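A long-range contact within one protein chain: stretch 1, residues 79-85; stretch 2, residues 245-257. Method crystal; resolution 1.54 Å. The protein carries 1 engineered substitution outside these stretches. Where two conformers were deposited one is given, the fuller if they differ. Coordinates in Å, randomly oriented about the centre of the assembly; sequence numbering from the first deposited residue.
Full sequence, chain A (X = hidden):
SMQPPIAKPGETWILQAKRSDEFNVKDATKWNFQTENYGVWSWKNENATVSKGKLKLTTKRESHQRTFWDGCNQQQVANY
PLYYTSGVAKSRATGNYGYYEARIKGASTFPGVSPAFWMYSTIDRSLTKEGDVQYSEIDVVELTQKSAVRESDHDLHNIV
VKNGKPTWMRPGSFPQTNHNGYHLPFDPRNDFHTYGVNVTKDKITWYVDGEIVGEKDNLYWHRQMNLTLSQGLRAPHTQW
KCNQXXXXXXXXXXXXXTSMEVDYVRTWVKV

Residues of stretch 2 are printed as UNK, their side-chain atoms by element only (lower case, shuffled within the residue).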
# COMPACT_ATOMS: atom_id res chain seq x y z
N ASN A 79 17.65 -19.66 2.06
CA ASN A 79 16.87 -20.37 3.06
C ASN A 79 16.66 -19.57 4.34
O ASN A 79 16.81 -20.10 5.44
CB ASN A 79 17.54 -21.70 3.40
CG ASN A 79 17.80 -22.56 2.18
OD1 ASN A 79 16.99 -22.58 1.26
ND2 ASN A 79 18.92 -23.27 2.18
N TYR A 80 16.32 -18.30 4.19
CA TYR A 80 16.10 -17.43 5.34
C TYR A 80 14.74 -17.73 5.96
O TYR A 80 13.71 -17.65 5.29
CB TYR A 80 16.19 -15.97 4.92
CG TYR A 80 16.25 -14.99 6.06
CD1 TYR A 80 15.08 -14.47 6.63
CD2 TYR A 80 17.47 -14.57 6.57
CE1 TYR A 80 15.14 -13.56 7.68
CE2 TYR A 80 17.54 -13.66 7.62
CZ TYR A 80 16.37 -13.15 8.17
OH TYR A 80 16.44 -12.25 9.19
N PRO A 81 14.72 -18.09 7.25
CA PRO A 81 13.45 -18.40 7.91
C PRO A 81 12.56 -17.19 8.19
O PRO A 81 13.01 -16.19 8.75
CB PRO A 81 13.89 -19.10 9.20
CG PRO A 81 15.19 -18.43 9.50
CD PRO A 81 15.86 -18.35 8.15
N LEU A 82 11.31 -17.30 7.77
CA LEU A 82 10.32 -16.25 8.00
C LEU A 82 9.16 -16.93 8.71
O LEU A 82 9.04 -18.15 8.69
CB LEU A 82 9.87 -15.61 6.68
CG LEU A 82 10.99 -14.81 6.01
CD1 LEU A 82 10.48 -14.19 4.72
CD2 LEU A 82 11.51 -13.72 6.96
N TYR A 83 8.28 -16.14 9.32
CA TYR A 83 7.22 -16.72 10.12
C TYR A 83 5.77 -16.42 9.75
O TYR A 83 4.85 -17.01 10.33
CB TYR A 83 7.48 -16.33 11.58
CG TYR A 83 8.94 -16.50 11.94
CD1 TYR A 83 9.47 -17.77 12.16
CD2 TYR A 83 9.81 -15.41 11.97
CE1 TYR A 83 10.83 -17.94 12.41
CE2 TYR A 83 11.16 -15.57 12.22
CZ TYR A 83 11.67 -16.84 12.43
OH TYR A 83 13.02 -17.01 12.66
N TYR A 84 5.57 -15.51 8.80
CA TYR A 84 4.23 -15.15 8.39
C TYR A 84 4.10 -15.01 6.88
O TYR A 84 5.06 -14.66 6.20
CB TYR A 84 3.80 -13.81 9.02
CG TYR A 84 3.83 -13.79 10.52
CD1 TYR A 84 5.02 -13.56 11.21
CD2 TYR A 84 2.68 -14.03 11.26
CE1 TYR A 84 5.06 -13.58 12.61
CE2 TYR A 84 2.70 -14.06 12.65
CZ TYR A 84 3.90 -13.83 13.32
OH TYR A 84 3.93 -13.86 14.69
N THR A 85 2.92 -15.32 6.37
CA THR A 85 2.64 -15.16 4.94
C THR A 85 1.45 -14.21 4.90
O THR A 85 0.72 -14.09 5.89
CB THR A 85 2.26 -16.49 4.25
OG1 THR A 85 1.14 -17.09 4.91
CG2 THR A 85 3.45 -17.45 4.26
N UNK A 245 12.55 -4.20 6.66
CA UNK A 245 12.09 -4.94 7.82
C UNK A 245 12.94 -6.19 8.02
O UNK A 245 13.52 -6.73 7.08
c UNK A 245 10.63 -5.39 7.65
c UNK A 245 9.63 -4.30 7.84
c UNK A 245 8.82 -3.89 6.78
c UNK A 245 9.47 -3.69 9.08
c UNK A 245 7.87 -2.89 6.95
c UNK A 245 8.51 -2.69 9.26
c UNK A 245 7.71 -2.29 8.20
N UNK A 246 12.99 -6.61 9.28
CA UNK A 246 13.68 -7.82 9.69
C UNK A 246 12.71 -8.46 10.67
O UNK A 246 11.91 -7.77 11.29
c UNK A 246 15.00 -7.51 10.40
c UNK A 246 17.07 -8.17 9.12
c UNK A 246 18.12 -7.90 8.25
c UNK A 246 17.33 -5.63 8.04
c UNK A 246 16.14 -7.19 9.47
c UNK A 246 18.24 -6.63 7.71
c UNK A 246 16.28 -5.92 8.91
o UNK A 246 19.28 -6.34 6.86
N UNK A 247 12.75 -9.79 10.80
CA UNK A 247 11.82 -10.42 11.74
C UNK A 247 12.26 -10.17 13.18
O UNK A 247 13.45 -9.99 13.45
c UNK A 247 11.88 -11.89 11.36
c UNK A 247 13.28 -12.05 10.85
c UNK A 247 13.51 -10.80 10.04
N UNK A 248 11.30 -10.13 14.10
CA UNK A 248 11.63 -9.95 15.50
C UNK A 248 11.58 -11.34 16.12
O UNK A 248 11.39 -12.33 15.40
o UNK A 248 9.38 -9.75 16.37
c UNK A 248 10.61 -9.06 16.20
N UNK A 249 11.75 -11.43 17.43
CA UNK A 249 11.71 -12.72 18.11
C UNK A 249 10.28 -13.11 18.46
O UNK A 249 10.03 -14.22 18.94
c UNK A 249 12.56 -12.67 19.37
N UNK A 250 9.34 -12.20 18.22
CA UNK A 250 7.94 -12.49 18.51
C UNK A 250 7.29 -13.09 17.28
O UNK A 250 6.99 -12.39 16.31
c UNK A 250 5.72 -11.50 19.24
n UNK A 250 5.19 -10.78 20.23
o UNK A 250 5.08 -12.34 18.61
c UNK A 250 7.18 -11.22 18.91
N UNK A 251 7.07 -14.40 17.32
CA UNK A 251 6.42 -15.10 16.22
C UNK A 251 5.19 -15.82 16.76
O UNK A 251 4.93 -16.97 16.43
n UNK A 251 11.53 -18.84 16.04
c UNK A 251 8.27 -16.87 16.53
c UNK A 251 7.39 -16.09 15.56
c UNK A 251 10.39 -18.20 16.75
c UNK A 251 9.37 -17.62 15.79
N UNK A 252 4.44 -15.10 17.59
CA UNK A 252 3.24 -15.64 18.19
C UNK A 252 2.16 -15.92 17.16
O UNK A 252 2.03 -15.20 16.17
o UNK A 252 1.48 -15.15 19.80
c UNK A 252 2.69 -14.67 19.23
N UNK A 253 1.39 -16.98 17.41
CA UNK A 253 0.30 -17.36 16.53
C UNK A 253 -0.99 -16.70 17.03
O UNK A 253 -2.00 -16.69 16.33
c UNK A 253 0.14 -18.88 16.52
N UNK A 254 -0.95 -16.17 18.25
CA UNK A 254 -2.13 -15.52 18.82
C UNK A 254 -2.47 -14.29 17.99
O UNK A 254 -1.60 -13.48 17.67
o UNK A 254 -1.61 -16.58 23.49
c UNK A 254 -1.22 -15.80 22.61
c UNK A 254 -1.34 -16.22 21.15
c UNK A 254 -1.86 -15.10 20.27
o UNK A 254 -0.71 -14.68 22.86
N UNK A 255 -3.75 -14.15 17.65
CA UNK A 255 -4.17 -13.01 16.86
C UNK A 255 -4.12 -13.30 15.37
O UNK A 255 -4.45 -12.44 14.55
N UNK A 256 -3.70 -14.51 15.02
CA UNK A 256 -3.63 -14.92 13.63
C UNK A 256 -4.43 -16.20 13.42
O UNK A 256 -4.52 -17.03 14.33
c UNK A 256 -2.18 -15.15 13.19
c UNK A 256 0.12 -11.52 13.31
c UNK A 256 -0.49 -11.93 12.12
c UNK A 256 -1.21 -13.12 12.09
c UNK A 256 -0.73 -13.49 14.41
c UNK A 256 -1.34 -13.91 13.23
c UNK A 256 -0.00 -12.31 14.45
N UNK A 257 -5.02 -16.38 12.24
CA UNK A 257 -4.97 -15.44 11.11
C UNK A 257 -5.80 -14.19 11.35
O UNK A 257 -6.72 -14.18 12.17
c UNK A 257 -5.54 -16.27 9.96
c UNK A 257 -5.84 -17.56 11.90
c UNK A 257 -6.57 -17.10 10.66

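Position 245 has one carbon leading to a ring of six carbons, with no oxygen. It lies out of reach of stretch 1. This is Phe 245. Position 246 has the same ring bearing one oxygen. The ring meets Tyr 80 obliquely. This is Tyr 246.

At position 247 three carbons close a ring onto the backbone N. The ring touches two tyrosines; its CB is 3.8 Å from Tyr 83 CE2, near the plane of that ring. The residue is Pro 247. Its CD is 3.4 Å from Tyr 80 OH, and its CG reaches the edge of the Tyr 80 ring.

Position 248 has one carbon and one oxygen; CA to CB points away from stretch 1. It is Ser 248. Position 249 has a single carbon, also pointing away, and is Ala 249.

Position 250 has two carbons, the second carrying one oxygen and one nitrogen. CB points away, but the end of the side chain comes nearer, 4.4 Å at its oxygen from Tyr 84 OH. This is Asn 250.

Position 251 has four carbons in a row ending in nitrogen. The chain runs over one face of the Tyr 83 ring. It is Lys 251. Its CD is 3.6 Å from Tyr 83 CD1 and makes a CH-pi contact with the ring.

Position 252 has one carbon and one oxygen, and CB points away. It is Ser 252. Its backbone O, not its side chain, accepts a hydrogen bond from Tyr 84 OH at 2.8 Å.

Position 253 has one carbon, and is Ala 253. Position 254 has three carbons, the third carrying two oxygens, and does not reach stretch 1. It is Glu 254.

Position 255 has no side-chain atoms. With phi 91°, a CB would be jammed against the preceding carbonyl O. It is Gly 255, within a type II turn from Ala 253 to position 256.

Position 256 has one carbon and a six-carbon ring without oxygen. One face of it receives Tyr 84 CE2. It is Phe 256. Its CZ is 3.7 Å from Tyr 84 CE2. Position 257 has three carbons closed onto N, and is Pro 257, following a cis peptide bond.

Three tyrosines of stretch 1 carry most of the contact. Tyr 80 and Tyr 83 pack against Pro 247. Tyr 84 packs on Phe 256 and makes the sole hydrogen bond between the stretches, anchoring its hydroxyl to the loop backbone.

Stretch 2 (245-257) FYPSANKSAEGFP
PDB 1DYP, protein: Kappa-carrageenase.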